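Local coordinates for putative polysaccharide biosynthesis protein with aminopeptidase-like domain (Clostridium acetobutylicum, PDB 3K9T), which binds one zinc ion per subunit, probably acts in the biosynthesis of modified polysaccharides, and is not expected to have peptidase activity despite its aminopeptidase-like region, at residues A[3-9]-A[417-421]; A[12-16]-A[339-344]; A[62-68]-A[228-233]; A[96-102]-A[158-162]; A[204-208]-A[221-225]. All coordinates share one frame; numbering follows the deposited sequence.

Interaction 1. Residues A[3-9]-A[417-421]; sequences EEINKYI and RRIKY
Charge pairing comes first: Glu3 OE2 meets Lys420 NZ at 3.0 Å, on the anti side of the carboxylate, and Glu3 OE1 faces Arg417 NH1 in a long salt bridge of 3.7 Å. Both cations have further acid partners, Asp424 for Lys420 and Glu348 for Arg417, and Glu3 OE2 is also hydrogen-bonded to Tyr351, whose ring makes a cation-pi contact with Arg417.

Among the hydrogen bonds outside the salt bridges, the Tyr421 hydroxyl donates from OH to Glu3 OE1 (2.7 Å) on the syn side. Asn6 ND2 reaches the same oxygen from the opposite face of the carboxylate, so OE1 is gripped from both faces. Asn6 OD1 in turn takes a nearly straight bond from Arg417 NH1 (2.7 Å, 164°); the oxygen lies in the guanidinium plane, yet the donor stands above the carbonyl plane of the amide. Arg417 NH1 also donates to Tyr421 OH at 2.9 Å, which links the two residues one helical turn apart.

Apolar contact is slight, with Ile9 CD1 at the guanidinium edge, 3.4 Å from Arg417 NH2. Long polar side chains thus bridge short helical segments whose axes come no nearer than 16.3 Å, and the aminopeptidase-like region is tied to the winged-helix region by a directional network of hydrogen bonds and salt bridges.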
# COMPACT_ATOMS: atom_id res chain seq x y z
N GLU A 3 -19.17 21.86 22.06
CA GLU A 3 -19.09 21.03 23.26
C GLU A 3 -20.50 20.81 23.82
O GLU A 3 -20.75 19.82 24.52
CB GLU A 3 -18.12 21.62 24.31
CG GLU A 3 -16.63 21.59 23.91
CD GLU A 3 -16.07 20.20 23.50
OE1 GLU A 3 -16.33 19.21 24.20
OE2 GLU A 3 -15.35 20.09 22.48
N GLU A 4 -21.43 21.70 23.48
CA GLU A 4 -22.84 21.50 23.84
C GLU A 4 -23.48 20.22 23.28
O GLU A 4 -24.49 19.77 23.80
CB GLU A 4 -23.67 22.72 23.45
CG GLU A 4 -23.39 23.93 24.35
CD GLU A 4 -24.47 24.97 24.23
OE1 GLU A 4 -25.14 25.00 23.17
OE2 GLU A 4 -24.65 25.77 25.19
N ILE A 5 -22.90 19.64 22.24
CA ILE A 5 -23.36 18.36 21.72
C ILE A 5 -23.11 17.23 22.75
O ILE A 5 -23.78 16.20 22.71
CB ILE A 5 -22.67 17.99 20.37
CG1 ILE A 5 -23.66 17.34 19.40
CG2 ILE A 5 -21.49 17.11 20.59
CD1 ILE A 5 -23.14 17.16 17.97
N ASN A 6 -22.14 17.41 23.65
CA ASN A 6 -21.77 16.34 24.57
C ASN A 6 -22.95 15.84 25.41
O ASN A 6 -23.06 14.66 25.67
CB ASN A 6 -20.62 16.76 25.48
CG ASN A 6 -19.33 17.11 24.72
OD1 ASN A 6 -19.21 16.96 23.50
ND2 ASN A 6 -18.36 17.61 25.46
N LYS A 7 -23.84 16.74 25.82
CA LYS A 7 -24.94 16.35 26.69
C LYS A 7 -25.92 15.49 25.90
O LYS A 7 -26.53 14.60 26.49
CB LYS A 7 -25.65 17.58 27.34
CG LYS A 7 -26.17 18.62 26.32
CD LYS A 7 -26.73 19.95 26.93
CE LYS A 7 -26.74 21.14 25.88
NZ LYS A 7 -25.50 22.05 25.90
N TYR A 8 -26.06 15.76 24.60
CA TYR A 8 -26.91 14.95 23.74
C TYR A 8 -26.32 13.54 23.57
O TYR A 8 -27.06 12.54 23.61
CB TYR A 8 -27.13 15.60 22.37
CG TYR A 8 -27.92 16.89 22.44
CD1 TYR A 8 -29.31 16.88 22.51
CD2 TYR A 8 -27.29 18.11 22.45
CE1 TYR A 8 -30.03 18.07 22.60
CE2 TYR A 8 -27.99 19.28 22.53
CZ TYR A 8 -29.35 19.27 22.62
OH TYR A 8 -30.01 20.48 22.69
N ILE A 9 -25.01 13.44 23.38
CA ILE A 9 -24.36 12.14 23.26
C ILE A 9 -24.54 11.42 24.60
O ILE A 9 -24.90 10.24 24.62
CB ILE A 9 -22.88 12.25 22.87
CG1 ILE A 9 -22.75 12.78 21.44
CG2 ILE A 9 -22.22 10.91 22.99
CD1 ILE A 9 -21.33 13.29 21.04
N ARG A 417 -10.93 13.43 19.62
CA ARG A 417 -11.12 14.37 20.73
C ARG A 417 -9.85 14.66 21.52
O ARG A 417 -9.68 15.75 22.03
CB ARG A 417 -12.22 13.92 21.66
CG ARG A 417 -13.59 13.97 21.02
CD ARG A 417 -14.62 14.29 22.05
NE ARG A 417 -15.97 14.18 21.53
CZ ARG A 417 -17.01 14.88 21.98
NH1 ARG A 417 -16.85 15.78 22.96
NH2 ARG A 417 -18.21 14.68 21.45
N ARG A 418 -8.96 13.69 21.63
CA ARG A 418 -7.69 13.90 22.34
C ARG A 418 -6.84 14.99 21.67
O ARG A 418 -6.23 15.85 22.32
CB ARG A 418 -6.92 12.61 22.32
CG ARG A 418 -5.95 12.49 23.41
CD ARG A 418 -5.38 11.12 23.44
NE ARG A 418 -4.12 11.20 24.14
CZ ARG A 418 -3.15 10.31 24.05
NH1 ARG A 418 -3.30 9.25 23.28
NH2 ARG A 418 -2.02 10.50 24.75
N ILE A 419 -6.82 14.92 20.35
CA ILE A 419 -6.13 15.89 19.55
C ILE A 419 -6.83 17.24 19.67
O ILE A 419 -6.17 18.24 19.85
CB ILE A 419 -6.05 15.40 18.10
CG1 ILE A 419 -5.26 14.07 18.05
CG2 ILE A 419 -5.47 16.48 17.22
CD1 ILE A 419 -3.91 14.10 18.73
N LYS A 420 -8.15 17.25 19.65
CA LYS A 420 -8.94 18.47 19.69
C LYS A 420 -8.74 19.25 20.97
O LYS A 420 -8.51 20.47 20.98
CB LYS A 420 -10.43 18.11 19.53
CG LYS A 420 -11.34 19.28 19.23
CD LYS A 420 -11.80 20.01 20.49
CE LYS A 420 -12.92 20.99 20.18
NZ LYS A 420 -13.22 21.87 21.34
N TYR A 421 -8.83 18.53 22.08
CA TYR A 421 -8.66 19.14 23.37
C TYR A 421 -7.21 19.58 23.58
O TYR A 421 -6.96 20.59 24.24
CB TYR A 421 -9.13 18.20 24.48
CG TYR A 421 -10.60 17.91 24.44
CD1 TYR A 421 -11.53 18.94 24.27
CD2 TYR A 421 -11.09 16.61 24.65
CE1 TYR A 421 -12.89 18.68 24.25
CE2 TYR A 421 -12.46 16.33 24.62
CZ TYR A 421 -13.36 17.37 24.42
OH TYR A 421 -14.71 17.10 24.39

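Interaction 2. Residues A[12-16]-A[339-344]; sequences SSETG and LADSYK
The shortest polar link between Thr15 and Tyr343 runs through a water: it sits 2.6 Å from Thr15 OG1 and 2.7 Å from Tyr343 OH, joining two hydroxyls whose oxygens are too far apart to bond directly. Thr15 OG1 is also hydrogen-bonded to the carbonyl of Asn11, one turn back in the chain, which steadies the hydroxyl while the methyl is left for the ring. That methyl lies over one face of Tyr343 in a CH-pi contact, CG2 standing 3.7 Å from the ring centroid and 19° off the normal. The torsion of Thr15 (chi1 -52°) places OG1 beside the backbone N and swings CG2 anti to it, out over the tyrosine. A branched threonine suits the place because one side chain serves both the water and the ring.

The same ring has Ser12 CB at its edge, in its plane, 3.8 Å from Tyr343 CD2. Segments 12-16 and 339-344, on helices 12-26 and 336-355, cross at 120°, their axes approaching to 7.9 Å, and small residues make this closeness possible. Gly16, having no side chain, lets the backbones come so near that its CA lies 4.0 Å from Ala340 CA. The Ala340 methyl rests against the backbone of the facing turn, with Ala340 CB 3.3 Å from Ser12 O. This carbonyl is engaged in its own helix, accepting from Gly16 N. Farther along, Leu339 CD1 lies beside Gly16 O, and the leucine side chain continues onto Ile19 and Ile23 of helix 12-26.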
# COMPACT_ATOMS: atom_id res chain seq x y z
N SER A 12 -27.98 9.68 25.19
CA SER A 12 -28.39 8.97 23.99
C SER A 12 -29.26 7.75 24.28
O SER A 12 -30.11 7.39 23.46
CB SER A 12 -27.16 8.60 23.16
OG SER A 12 -26.45 7.58 23.80
N SER A 13 -29.07 7.14 25.44
CA SER A 13 -29.92 6.05 25.83
C SER A 13 -31.37 6.48 25.86
O SER A 13 -32.22 5.84 25.25
CB SER A 13 -29.55 5.55 27.21
OG SER A 13 -30.68 4.89 27.76
N GLU A 14 -31.66 7.55 26.58
CA GLU A 14 -33.01 8.07 26.62
C GLU A 14 -33.50 8.46 25.20
O GLU A 14 -34.63 8.16 24.82
CB GLU A 14 -33.03 9.28 27.55
CG GLU A 14 -34.38 9.98 27.72
CD GLU A 14 -34.26 11.20 28.62
OE1 GLU A 14 -34.02 11.05 29.85
OE2 GLU A 14 -34.39 12.31 28.08
N THR A 15 -32.65 9.12 24.41
CA THR A 15 -33.05 9.50 23.04
C THR A 15 -33.32 8.27 22.15
O THR A 15 -34.20 8.32 21.31
CB THR A 15 -32.00 10.40 22.39
OG1 THR A 15 -31.74 11.49 23.29
CG2 THR A 15 -32.46 10.92 21.01
N GLY A 16 -32.57 7.18 22.34
CA GLY A 16 -32.83 5.94 21.58
C GLY A 16 -34.28 5.48 21.79
O GLY A 16 -34.97 4.99 20.87
N LEU A 339 -30.35 1.95 18.16
CA LEU A 339 -30.78 3.29 17.79
C LEU A 339 -30.00 4.35 18.56
O LEU A 339 -29.46 5.31 17.96
CB LEU A 339 -32.25 3.42 18.03
CG LEU A 339 -33.10 2.61 17.07
CD1 LEU A 339 -34.46 2.39 17.73
CD2 LEU A 339 -33.20 3.29 15.69
N ALA A 340 -29.87 4.16 19.87
CA ALA A 340 -29.05 5.05 20.70
C ALA A 340 -27.63 5.15 20.16
O ALA A 340 -27.07 6.25 20.06
CB ALA A 340 -29.02 4.54 22.15
N ASP A 341 -27.04 4.01 19.81
CA ASP A 341 -25.66 4.00 19.36
C ASP A 341 -25.48 4.64 18.00
O ASP A 341 -24.51 5.34 17.75
CB ASP A 341 -25.08 2.59 19.34
CG ASP A 341 -23.61 2.57 18.95
OD1 ASP A 341 -22.75 2.89 19.80
OD2 ASP A 341 -23.31 2.25 17.78
N SER A 342 -26.39 4.35 17.08
CA SER A 342 -26.34 5.01 15.77
C SER A 342 -26.46 6.54 15.91
O SER A 342 -25.78 7.29 15.25
CB SER A 342 -27.43 4.46 14.88
OG SER A 342 -27.27 3.07 14.67
N TYR A 343 -27.32 7.01 16.80
CA TYR A 343 -27.52 8.44 16.99
C TYR A 343 -26.27 9.10 17.59
O TYR A 343 -25.83 10.13 17.12
CB TYR A 343 -28.73 8.62 17.87
CG TYR A 343 -28.92 9.93 18.57
CD1 TYR A 343 -29.55 11.00 17.94
CD2 TYR A 343 -28.57 10.08 19.91
CE1 TYR A 343 -29.78 12.18 18.59
CE2 TYR A 343 -28.79 11.28 20.58
CZ TYR A 343 -29.41 12.32 19.91
OH TYR A 343 -29.65 13.50 20.56
N LYS A 344 -25.73 8.48 18.62
CA LYS A 344 -24.47 8.89 19.24
C LYS A 344 -23.35 8.97 18.18
O LYS A 344 -22.56 9.93 18.13
CB LYS A 344 -24.16 7.88 20.38
CG LYS A 344 -22.78 7.95 21.02
CD LYS A 344 -22.81 7.37 22.46
CE LYS A 344 -22.53 5.88 22.54
NZ LYS A 344 -21.08 5.62 22.40
O HOH W 1 -29.69 13.11 23.19

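Interaction 3. Residues A[62-68]-A[228-233]; sequences VFDWTVP and TIGSIT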
# COMPACT_ATOMS: atom_id res chain seq x y z
N VAL A 62 -37.70 15.05 -14.37
CA VAL A 62 -36.63 15.27 -13.42
C VAL A 62 -35.40 14.53 -13.94
O VAL A 62 -35.26 13.31 -13.78
CB VAL A 62 -37.11 14.92 -11.98
CG1 VAL A 62 -38.08 16.04 -11.51
CG2 VAL A 62 -37.76 13.45 -11.89
N PHE A 63 -34.52 15.30 -14.58
CA PHE A 63 -33.46 14.75 -15.42
C PHE A 63 -34.11 13.69 -16.34
O PHE A 63 -35.12 13.97 -16.97
CB PHE A 63 -32.27 14.20 -14.60
CG PHE A 63 -31.58 15.25 -13.75
CD1 PHE A 63 -31.19 16.48 -14.29
CD2 PHE A 63 -31.31 15.01 -12.42
CE1 PHE A 63 -30.54 17.43 -13.50
CE2 PHE A 63 -30.65 15.97 -11.64
CZ PHE A 63 -30.28 17.17 -12.18
N ASP A 64 -33.58 12.47 -16.37
CA ASP A 64 -34.06 11.44 -17.29
C ASP A 64 -35.34 10.81 -16.81
O ASP A 64 -35.97 10.06 -17.54
CB ASP A 64 -33.02 10.32 -17.48
CG ASP A 64 -33.31 9.46 -18.69
OD1 ASP A 64 -33.59 10.04 -19.76
OD2 ASP A 64 -33.28 8.21 -18.57
N TRP A 65 -35.74 11.11 -15.58
CA TRP A 65 -36.93 10.48 -15.02
C TRP A 65 -38.16 11.35 -15.16
O TRP A 65 -38.08 12.54 -15.41
CB TRP A 65 -36.69 10.14 -13.55
CG TRP A 65 -35.68 9.10 -13.34
CD1 TRP A 65 -34.35 9.16 -13.68
CD2 TRP A 65 -35.88 7.81 -12.74
NE1 TRP A 65 -33.72 8.00 -13.31
CE2 TRP A 65 -34.63 7.15 -12.73
CE3 TRP A 65 -36.99 7.17 -12.18
CZ2 TRP A 65 -34.47 5.89 -12.20
CZ3 TRP A 65 -36.82 5.89 -11.65
CH2 TRP A 65 -35.57 5.27 -11.67
N THR A 66 -39.30 10.69 -15.00
CA THR A 66 -40.59 11.35 -15.01
C THR A 66 -41.28 11.11 -13.69
O THR A 66 -41.40 9.96 -13.28
CB THR A 66 -41.49 10.78 -16.10
OG1 THR A 66 -40.84 10.92 -17.37
CG2 THR A 66 -42.84 11.51 -16.10
N VAL A 67 -41.77 12.17 -13.06
CA VAL A 67 -42.48 12.01 -11.79
C VAL A 67 -43.74 11.15 -12.03
O VAL A 67 -44.62 11.51 -12.80
CB VAL A 67 -42.83 13.38 -11.16
CG1 VAL A 67 -43.80 13.22 -9.95
CG2 VAL A 67 -41.57 14.11 -10.73
N PRO A 68 -43.82 10.00 -11.35
CA PRO A 68 -44.98 9.10 -11.59
C PRO A 68 -46.36 9.63 -11.17
O PRO A 68 -46.47 10.67 -10.55
CB PRO A 68 -44.66 7.89 -10.70
CG PRO A 68 -43.82 8.45 -9.56
CD PRO A 68 -43.01 9.60 -10.19
N THR A 228 -34.61 7.02 -4.73
CA THR A 228 -34.34 7.14 -6.14
C THR A 228 -35.09 8.29 -6.76
O THR A 228 -34.48 9.30 -7.03
CB THR A 228 -34.52 5.77 -6.90
OG1 THR A 228 -33.55 4.88 -6.39
CG2 THR A 228 -34.26 5.87 -8.41
N ILE A 229 -36.39 8.13 -7.00
CA ILE A 229 -37.19 9.19 -7.64
C ILE A 229 -37.18 10.52 -6.84
O ILE A 229 -37.13 11.62 -7.43
CB ILE A 229 -38.64 8.70 -7.96
CG1 ILE A 229 -39.39 9.77 -8.76
CG2 ILE A 229 -39.40 8.27 -6.70
CD1 ILE A 229 -38.69 10.16 -10.10
N GLY A 230 -37.19 10.41 -5.51
CA GLY A 230 -37.14 11.60 -4.65
C GLY A 230 -35.82 12.33 -4.72
O GLY A 230 -35.81 13.51 -4.95
N SER A 231 -34.70 11.64 -4.56
CA SER A 231 -33.38 12.27 -4.67
C SER A 231 -33.12 12.87 -6.05
O SER A 231 -32.56 13.97 -6.17
CB SER A 231 -32.26 11.31 -4.27
OG SER A 231 -32.20 10.16 -5.08
N ILE A 232 -33.56 12.17 -7.10
CA ILE A 232 -33.44 12.70 -8.48
C ILE A 232 -34.28 13.98 -8.60
O ILE A 232 -33.79 15.00 -9.07
CB ILE A 232 -33.86 11.66 -9.56
CG1 ILE A 232 -32.93 10.43 -9.49
CG2 ILE A 232 -33.78 12.27 -10.98
CD1 ILE A 232 -33.37 9.25 -10.37
N THR A 233 -35.52 13.95 -8.11
CA THR A 233 -36.36 15.14 -8.09
C THR A 233 -35.71 16.30 -7.35
O THR A 233 -35.72 17.44 -7.83
CB THR A 233 -37.72 14.84 -7.48
OG1 THR A 233 -38.35 13.81 -8.26
CG2 THR A 233 -38.60 16.12 -7.45
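A tight beta hairpin of the insert region, strands 61-62 and 65-66 joined by a type II' turn from Val62 to Trp65, lays its side chains on the first turn of helix 229-237. Ile232 is the helix residue with most of the contact. Its CD1 stands over one face of the Trp65 indole, 3.3 Å from the centroid of the five-membered ring and 15° off the normal, a close CH-pi contact in which the two side chains cross at about a right angle. Its other branch, CG2, turns to the hairpin backbone and lies 3.3 Å from Val62 O, with Phe63 CD2 at 4.0 Å. A beta-branched isoleucine can thus fill two directions at once.

The indole also extends toward the helix start, where Trp65 CH2 lies 3.6 Å from Thr228 CG2, the methyl of the residue at the N-cap position. The indole N-H is not spent on this helix: NE1 bonds to the carbonyl of Glu367 of the second subunit, so the tryptophan joins hairpin, helix and trimer interface.

Toward Pro68, Ile229 CD1 touches both Val62 CG2 and Trp65 CB, and Ile229 CG1 packs on Pro68 CD at 3.9 Å. Thr233 offers Val62 its hydroxyl oxygen as a packing surface, OG1 being 3.7 Å from Val62 CG2. The polarity of that buried hydroxyl is met within the helix by a 2.6 Å bond from Thr233 OG1 to Ile229 O.

Interaction 4. Residues A[96-102]-A[158-162]; sequences VMSYSVP and IDSSL
Leu162 crosses Tyr99 at about a right angle, with Leu162 CD1 3.6 Å from both Tyr99 CD2 and Tyr99 CE2 of the ring. Trp71 stacks on the same tyrosine and Tyr132 meets it edge-to-face, while its hydroxyl is bonded to the carbonyl of Lys69. The aromatic group is therefore fixed at both its ring and its polar end. The other branch of Leu162, CD2, rests 4.1 Å from Val101 CG1.

The one hydrogen bond between the segments runs from Ser160 OG to Ser100 O, 2.7 Å long, the donor tilted 28° from the carbonyl plane. With OG set between the backbone N and the carbonyl carbon (chi1 57°), the short serine reaches the loop backbone directly. Trp71 NE1 donates to the same Ser100 carbonyl.

Residues 96-102, with a type II turn from Met97 (selenomethionine) to Ser100, lead into strand 103-108, the edge neighbour of strand 153-163 in the four-stranded antiparallel sheet of the insert. Pro102, which has no N-H to give, lies against the strand with its CA 3.2 Å from Ile158 O in a CA-H...O contact. Ile158 CD1 packs on Ser100 CB at 3.8 Å, and the Ser100 hydroxyl turns back to bond Met97 O.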
# COMPACT_ATOMS: atom_id res chain seq x y z
N VAL A 96 -50.25 -5.93 0.40
CA VAL A 96 -50.54 -5.41 -0.93
C VAL A 96 -49.26 -4.93 -1.60
O VAL A 96 -48.44 -4.26 -0.97
CB VAL A 96 -51.55 -4.22 -0.92
CG1 VAL A 96 -51.72 -3.64 -2.33
CG2 VAL A 96 -52.89 -4.68 -0.42
N MSE A 97 -49.10 -5.29 -2.87
CA MSE A 97 -47.98 -4.86 -3.69
C MSE A 97 -48.14 -3.35 -3.94
O MSE A 97 -49.18 -2.89 -4.42
CB MSE A 97 -47.97 -5.66 -4.99
CG MSE A 97 -46.85 -5.30 -5.97
SE MSE A 97 -47.19 -6.12 -7.70
CE MSE A 97 -46.71 -7.95 -7.21
N SER A 98 -47.10 -2.59 -3.59
CA SER A 98 -47.18 -1.14 -3.66
C SER A 98 -47.42 -0.73 -5.10
O SER A 98 -46.79 -1.26 -6.00
CB SER A 98 -45.91 -0.49 -3.11
OG SER A 98 -46.10 0.89 -2.82
N TYR A 99 -48.32 0.23 -5.28
CA TYR A 99 -48.76 0.73 -6.58
C TYR A 99 -49.76 -0.22 -7.26
O TYR A 99 -49.99 -0.09 -8.46
CB TYR A 99 -47.59 1.15 -7.51
CG TYR A 99 -47.28 2.64 -7.46
CD1 TYR A 99 -46.91 3.26 -6.26
CD2 TYR A 99 -47.35 3.43 -8.59
CE1 TYR A 99 -46.62 4.62 -6.19
CE2 TYR A 99 -47.08 4.83 -8.53
CZ TYR A 99 -46.72 5.41 -7.32
OH TYR A 99 -46.42 6.76 -7.23
N SER A 100 -50.38 -1.12 -6.50
CA SER A 100 -51.37 -2.04 -7.08
C SER A 100 -52.54 -1.28 -7.71
O SER A 100 -53.18 -0.44 -7.06
CB SER A 100 -51.93 -3.05 -6.05
OG SER A 100 -51.06 -4.16 -5.85
N VAL A 101 -52.81 -1.58 -8.97
CA VAL A 101 -53.99 -1.05 -9.67
C VAL A 101 -55.26 -1.50 -8.93
O VAL A 101 -55.24 -2.52 -8.27
CB VAL A 101 -53.97 -1.50 -11.15
CG1 VAL A 101 -52.76 -0.89 -11.87
CG2 VAL A 101 -53.93 -3.03 -11.25
N PRO A 102 -56.34 -0.71 -8.95
CA PRO A 102 -57.54 -1.17 -8.24
C PRO A 102 -58.16 -2.42 -8.88
O PRO A 102 -58.14 -2.54 -10.10
CB PRO A 102 -58.50 0.01 -8.35
CG PRO A 102 -57.99 0.82 -9.48
CD PRO A 102 -56.53 0.62 -9.54
N ILE A 158 -58.91 -4.70 -4.09
CA ILE A 158 -57.87 -3.71 -3.81
C ILE A 158 -58.51 -2.36 -4.15
O ILE A 158 -58.66 -2.01 -5.33
CB ILE A 158 -56.58 -3.88 -4.66
CG1 ILE A 158 -55.90 -5.23 -4.39
CG2 ILE A 158 -55.62 -2.75 -4.35
CD1 ILE A 158 -54.74 -5.55 -5.38
N ASP A 159 -58.88 -1.61 -3.11
CA ASP A 159 -59.50 -0.30 -3.25
C ASP A 159 -58.42 0.76 -3.26
O ASP A 159 -58.11 1.37 -2.23
CB ASP A 159 -60.49 -0.04 -2.10
CG ASP A 159 -61.29 1.23 -2.28
OD1 ASP A 159 -61.23 1.81 -3.39
OD2 ASP A 159 -61.98 1.65 -1.32
N SER A 160 -57.85 0.98 -4.45
CA SER A 160 -56.73 1.91 -4.63
C SER A 160 -57.03 2.90 -5.73
O SER A 160 -58.04 2.78 -6.41
CB SER A 160 -55.46 1.11 -4.99
OG SER A 160 -55.65 0.32 -6.14
N SER A 161 -56.15 3.90 -5.89
CA SER A 161 -56.23 4.82 -7.03
C SER A 161 -54.85 5.11 -7.54
O SER A 161 -53.91 5.17 -6.76
CB SER A 161 -56.92 6.14 -6.67
OG SER A 161 -56.20 6.82 -5.66
N LEU A 162 -54.75 5.32 -8.85
CA LEU A 162 -53.49 5.60 -9.53
C LEU A 162 -53.82 6.68 -10.55
O LEU A 162 -54.37 6.40 -11.63
CB LEU A 162 -52.95 4.32 -10.17
CG LEU A 162 -51.53 4.28 -10.73
CD1 LEU A 162 -50.48 4.78 -9.75
CD2 LEU A 162 -51.21 2.85 -11.18

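Interaction 5. Residues A[204-208]-A[221-225]; sequences ITFIA and RFLFA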
# COMPACT_ATOMS: atom_id res chain seq x y z
N ILE A 204 -32.65 10.64 11.61
CA ILE A 204 -32.35 11.93 11.00
C ILE A 204 -33.25 13.00 11.66
O ILE A 204 -32.80 14.11 11.91
CB ILE A 204 -32.54 11.78 9.45
CG1 ILE A 204 -31.39 10.95 8.87
CG2 ILE A 204 -32.59 13.01 8.71
CD1 ILE A 204 -30.10 11.46 9.20
N THR A 205 -34.49 12.63 12.01
CA THR A 205 -35.38 13.56 12.69
C THR A 205 -34.74 14.06 13.99
O THR A 205 -34.64 15.28 14.23
CB THR A 205 -36.77 12.97 12.88
OG1 THR A 205 -37.34 12.78 11.58
CG2 THR A 205 -37.69 13.93 13.70
N PHE A 206 -34.25 13.12 14.78
CA PHE A 206 -33.62 13.45 16.05
C PHE A 206 -32.24 14.12 15.93
O PHE A 206 -31.87 14.91 16.78
CB PHE A 206 -33.63 12.25 17.00
CG PHE A 206 -34.94 12.11 17.73
CD1 PHE A 206 -36.04 11.56 17.10
CD2 PHE A 206 -35.08 12.59 19.02
CE1 PHE A 206 -37.26 11.46 17.75
CE2 PHE A 206 -36.29 12.49 19.68
CZ PHE A 206 -37.38 11.92 19.05
N ILE A 207 -31.50 13.83 14.87
CA ILE A 207 -30.26 14.54 14.64
C ILE A 207 -30.62 15.99 14.35
O ILE A 207 -30.06 16.86 14.99
CB ILE A 207 -29.42 13.94 13.50
CG1 ILE A 207 -28.88 12.59 13.96
CG2 ILE A 207 -28.26 14.90 13.12
CD1 ILE A 207 -28.52 11.71 12.82
N ALA A 208 -31.56 16.21 13.44
CA ALA A 208 -32.05 17.58 13.11
C ALA A 208 -32.52 18.30 14.39
O ALA A 208 -32.16 19.45 14.64
CB ALA A 208 -33.17 17.53 12.07
N ARG A 221 -28.52 20.35 5.82
CA ARG A 221 -29.77 20.12 5.12
C ARG A 221 -30.21 18.70 5.32
O ARG A 221 -29.42 17.78 5.16
CB ARG A 221 -29.61 20.37 3.65
CG ARG A 221 -30.91 20.30 2.84
CD ARG A 221 -30.64 20.55 1.33
NE ARG A 221 -29.93 21.81 1.15
CZ ARG A 221 -30.49 23.02 1.22
NH1 ARG A 221 -31.78 23.15 1.43
NH2 ARG A 221 -29.75 24.12 1.05
N PHE A 222 -31.48 18.52 5.64
CA PHE A 222 -32.00 17.19 5.89
C PHE A 222 -33.10 16.92 4.88
O PHE A 222 -34.09 17.61 4.89
CB PHE A 222 -32.56 17.11 7.28
CG PHE A 222 -31.61 17.47 8.34
CD1 PHE A 222 -31.35 18.81 8.63
CD2 PHE A 222 -31.00 16.49 9.10
CE1 PHE A 222 -30.46 19.17 9.66
CE2 PHE A 222 -30.12 16.83 10.12
CZ PHE A 222 -29.84 18.18 10.40
N LEU A 223 -32.91 15.91 4.04
CA LEU A 223 -33.86 15.57 2.98
C LEU A 223 -34.61 14.29 3.33
O LEU A 223 -34.00 13.28 3.63
CB LEU A 223 -33.11 15.38 1.66
CG LEU A 223 -33.99 15.10 0.47
CD1 LEU A 223 -34.89 16.31 0.17
CD2 LEU A 223 -33.11 14.74 -0.71
N PHE A 224 -35.94 14.38 3.32
CA PHE A 224 -36.82 13.22 3.48
C PHE A 224 -37.62 13.05 2.16
O PHE A 224 -38.53 13.82 1.86
CB PHE A 224 -37.79 13.41 4.62
CG PHE A 224 -37.16 13.63 5.94
CD1 PHE A 224 -36.69 14.89 6.30
CD2 PHE A 224 -37.14 12.62 6.88
CE1 PHE A 224 -36.16 15.11 7.58
CE2 PHE A 224 -36.63 12.84 8.16
CZ PHE A 224 -36.14 14.08 8.50
N ALA A 225 -37.30 12.03 1.39
CA ALA A 225 -37.82 11.89 0.04
C ALA A 225 -37.90 10.42 -0.32
O ALA A 225 -37.13 9.61 0.22
CB ALA A 225 -36.92 12.60 -0.92
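Ala208 sets its methyl squarely over the Phe222 ring: CB lies 3.6 Å from the centroid and only 9° off the ring normal, a well-centred CH-pi contact. The backbone comes just as near, with Ala208 CA 3.5 Å from Phe222 CZ, and a residue as small as alanine lets the aromatic face settle this close to the helix. The edge of the same ring is lined by two isoleucine branches, Ile204 CG2 at 3.8 Å from Phe222 CD2 and Ile207 CG2 at 4.0 Å from Phe222 CE2. In both isoleucines CG2 is anti to the backbone N (chi1 about -70° for each), which sends this short branch to the ring.

Ile204 CG2 serves a second phenylalanine as well, lying 3.7 Å from Phe224 CZ, so that one methyl touches both Phe222 and Phe224, alternate residues of the strand. Phe224 also reaches Thr205, whose OG1 is 3.5 Å from Phe224 CE2. This hydroxyl is bonded to Val201 O in its own helix, which satisfies its polarity in apolar surroundings.

Farther out, Leu184 of the adjacent strand 181-187 touches both Ile204 and Phe222, and Ile174 of strand 166-174, on the other flank, packs on Phe222. Backbone hydrogen bonds from Phe222 to Tyr172 and from Leu223 to Leu184 and Thr186 hold the strand that carries the rings. Helix 194-211 thus lies on the central mixed sheet, segments 204-208 and 221-225 running nearly antiparallel at 154°, as expected of the beta-alpha-beta crossover formed by strand 181-187, this helix and strand 219-225.

Interactions 2, 3, 4 and 5 are buried, whereas interaction 1 is partly exposed and differs in chemistry: charged and amide groups span a wide gap between regions, while close apolar packing dominates the others. Interaction 5 lies nearest the chain's centre, where helix meets central sheet. Interaction 2 adds a helix pair outside it, touching through Thr15 and Phe206, and leads on to interaction 1, since Ile9 packs on Lys344. On another side, Gly230 of interaction 3 touches Ala225 of interaction 5, and Pro68 meets Tyr99 of interaction 4. Interactions 3 and 4 both involve the insert; only interaction 3 also meets another subunit.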